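Local coordinates for uncharacterized protein (Pseudomonas syringae pv. tomato, PDB 3K4I) that is of unknown function but belongs to the aldolase/RraA family, with a mixed beta-sheet core flanked by helices, at residues V60-V65 with S89-R94. Numbering follows the deposited sequence.
Sequences VQYQPV and SSNSGR
Backbone bonding between Val60, Ser90 and Tyr62 joins two parallel strands toward their C-terminal ends. Ser90 spans the pair with both its polar backbone atoms: its N donates to Val60 O (2.8 Å), and its O takes the N-H of Tyr62 (3.0 Å, 160° at the hydrogen). Val60 O also receives a longer CA-H contact from Ser89 CA. Side-chain van der Waals contacts, several of them polar oxygen against carbon, follow this register. On the face holding Val60 and Ser89, the hydroxyl oxygen Ser89 OG lies against Val60 CB at 3.6 Å, with CG2 almost as close. Tyr62 sets its ring edge to the partner strand, the carbonyl oxygen of Ser90 lying near the ring plane 3.5 Å from CD2. Beyond it, the amide of Asn91 reaches Tyr62 obliquely, OD1 lying 3.4 Å from CB, and the two planes are 61° apart. A chi1 of -173° sets Asn91 CG anti to its backbone N, 4.0 Å from Tyr62 CB. Asn91 OD1 is hydrogen-bonded to Thr149 OG1. Strands 53-63 and 85-90 are parallel neighbours in the mixed sheet of this aldolase/RraA-family chain; strand 150-154 flanks 53-63 on its other edge, and Leu151 packs on both Val60 and Tyr62. A type I' turn from Asn91 to Arg94, closed by the Arg94 N to Asn91 O bond, redirects the second chain. Water bridges supplement the direct bonds. One water joins Tyr62 OH to Ser89 OG, 2.8 Å from each, lying in the ring plane; another links Ser92 OG to Tyr62 O, the latter bond weak. On the face that carries Gln61 and Ser90, the buried Ser90 hydroxyl is hydrogen-bonded to Asp119.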
loop_
_atom_site.group_PDB
_atom_site.type_symbol
_atom_site.label_atom_id
_atom_site.label_comp_id
_atom_site.label_asym_id
_atom_site.label_seq_id
_atom_site.Cartn_x
_atom_site.Cartn_y
_atom_site.Cartn_z
ATOM N N VAL C 60 7.714 13.056 19.119
ATOM C CA VAL C 60 6.411 13.567 19.557
ATOM C C VAL C 60 5.668 12.360 20.107
ATOM O O VAL C 60 5.541 11.347 19.406
ATOM C CB VAL C 60 5.618 14.111 18.343
ATOM C CG1 VAL C 60 4.290 14.716 18.811
ATOM C CG2 VAL C 60 6.464 15.140 17.560
ATOM N N GLN C 61 5.182 12.458 21.349
ATOM C CA GLN C 61 4.420 11.383 21.997
ATOM C C GLN C 61 2.997 11.849 22.315
ATOM O O GLN C 61 2.821 12.896 22.955
ATOM C CB GLN C 61 5.120 10.955 23.291
ATOM C CG GLN C 61 4.323 9.896 24.096
ATOM C CD GLN C 61 4.283 8.587 23.344
ATOM O OE1 GLN C 61 3.191 8.082 22.959
ATOM N NE2 GLN C 61 5.451 8.047 23.068
ATOM N N TYR C 62 2.000 11.069 21.881
ATOM C CA TYR C 62 0.566 11.346 22.117
ATOM C C TYR C 62 0.068 10.457 23.259
ATOM O O TYR C 62 0.779 9.552 23.707
ATOM C CB TYR C 62 -0.286 11.090 20.856
ATOM C CG TYR C 62 -0.053 12.151 19.802
ATOM C CD1 TYR C 62 -0.890 13.266 19.697
ATOM C CD2 TYR C 62 1.005 12.028 18.926
ATOM C CE1 TYR C 62 -0.654 14.266 18.750
ATOM C CE2 TYR C 62 1.252 13.010 17.963
ATOM C CZ TYR C 62 0.407 14.126 17.900
ATOM O OH TYR C 62 0.657 15.073 16.937
ATOM N N GLN C 63 -1.116 10.787 23.763
ATOM C CA GLN C 63 -1.739 10.057 24.880
ATOM C C GLN C 63 -3.252 10.197 24.767
ATOM O O GLN C 63 -3.748 11.017 23.998
ATOM C CB GLN C 63 -1.245 10.604 26.224
ATOM C CG GLN C 63 -1.759 12.035 26.523
ATOM C CD GLN C 63 -1.187 12.674 27.778
ATOM O OE1 GLN C 63 -1.225 13.892 27.907
ATOM N NE2 GLN C 63 -0.695 11.867 28.715
ATOM N N PRO C 64 -3.995 9.423 25.559
ATOM C CA PRO C 64 -5.439 9.633 25.512
ATOM C C PRO C 64 -5.864 11.059 25.861
ATOM O O PRO C 64 -5.215 11.737 26.676
ATOM C CB PRO C 64 -5.978 8.634 26.566
ATOM C CG PRO C 64 -4.935 7.541 26.565
ATOM C CD PRO C 64 -3.617 8.271 26.398
ATOM N N VAL C 65 -6.991 11.479 25.278
ATOM C CA VAL C 65 -7.609 12.733 25.637
ATOM C C VAL C 65 -7.904 12.799 27.129
ATOM O O VAL C 65 -8.438 11.861 27.739
ATOM C CB VAL C 65 -8.915 12.977 24.871
ATOM C CG1 VAL C 65 -9.592 14.263 25.370
ATOM C CG2 VAL C 65 -8.636 13.061 23.367
ATOM N N SER C 89 6.598 10.598 15.218
ATOM C CA SER C 89 5.398 10.788 16.015
ATOM C C SER C 89 4.836 9.459 16.403
ATOM O O SER C 89 4.653 8.582 15.541
ATOM C CB SER C 89 4.336 11.568 15.233
ATOM O OG SER C 89 4.715 12.925 15.116
ATOM N N SER C 90 4.552 9.315 17.679
ATOM C CA SER C 90 4.018 8.030 18.182
ATOM C C SER C 90 2.647 8.213 18.805
ATOM O O SER C 90 2.480 8.965 19.760
ATOM C CB SER C 90 5.037 7.339 19.106
ATOM O OG SER C 90 4.583 6.032 19.461
ATOM N N ASN C 91 1.675 7.492 18.243
ATOM C CA ASN C 91 0.282 7.592 18.660
ATOM C C ASN C 91 -0.293 6.186 18.878
ATOM O O ASN C 91 -1.445 5.871 18.468
ATOM C CB ASN C 91 -0.520 8.386 17.621
ATOM C CG ASN C 91 -1.949 8.671 18.066
ATOM O OD1 ASN C 91 -2.218 8.856 19.267
ATOM N ND2 ASN C 91 -2.880 8.679 17.108
ATOM N N SER C 92 0.528 5.334 19.506
ATOM C CA SER C 92 0.112 3.980 19.891
ATOM C C SER C 92 -0.364 3.132 18.707
ATOM O O SER C 92 -1.277 2.272 18.850
ATOM C CB SER C 92 -0.992 4.070 20.938
ATOM O OG SER C 92 -0.543 4.749 22.088
ATOM N N GLY C 93 0.181 3.411 17.526
ATOM C CA GLY C 93 -0.195 2.690 16.314
ATOM C C GLY C 93 -1.645 2.820 15.919
ATOM O O GLY C 93 -2.150 1.984 15.181
ATOM N N ARG C 94 -2.319 3.852 16.420
ATOM C CA ARG C 94 -3.753 4.039 16.177
ATOM C C ARG C 94 -4.107 4.330 14.720
ATOM O O ARG C 94 -3.398 5.067 14.015
ATOM C CB ARG C 94 -4.367 5.094 17.106
ATOM C CG ARG C 94 -4.394 4.648 18.586
ATOM C CD ARG C 94 -4.868 5.737 19.541
ATOM N NE ARG C 94 -6.218 6.193 19.249
ATOM C CZ ARG C 94 -6.834 7.175 19.906
ATOM N NH1 ARG C 94 -6.226 7.809 20.910
ATOM N NH2 ARG C 94 -8.074 7.514 19.572
HETATM O O HOH W 1 2.514 14.704 14.811
HETATM O O HOH W 2 -0.661 7.390 22.052
#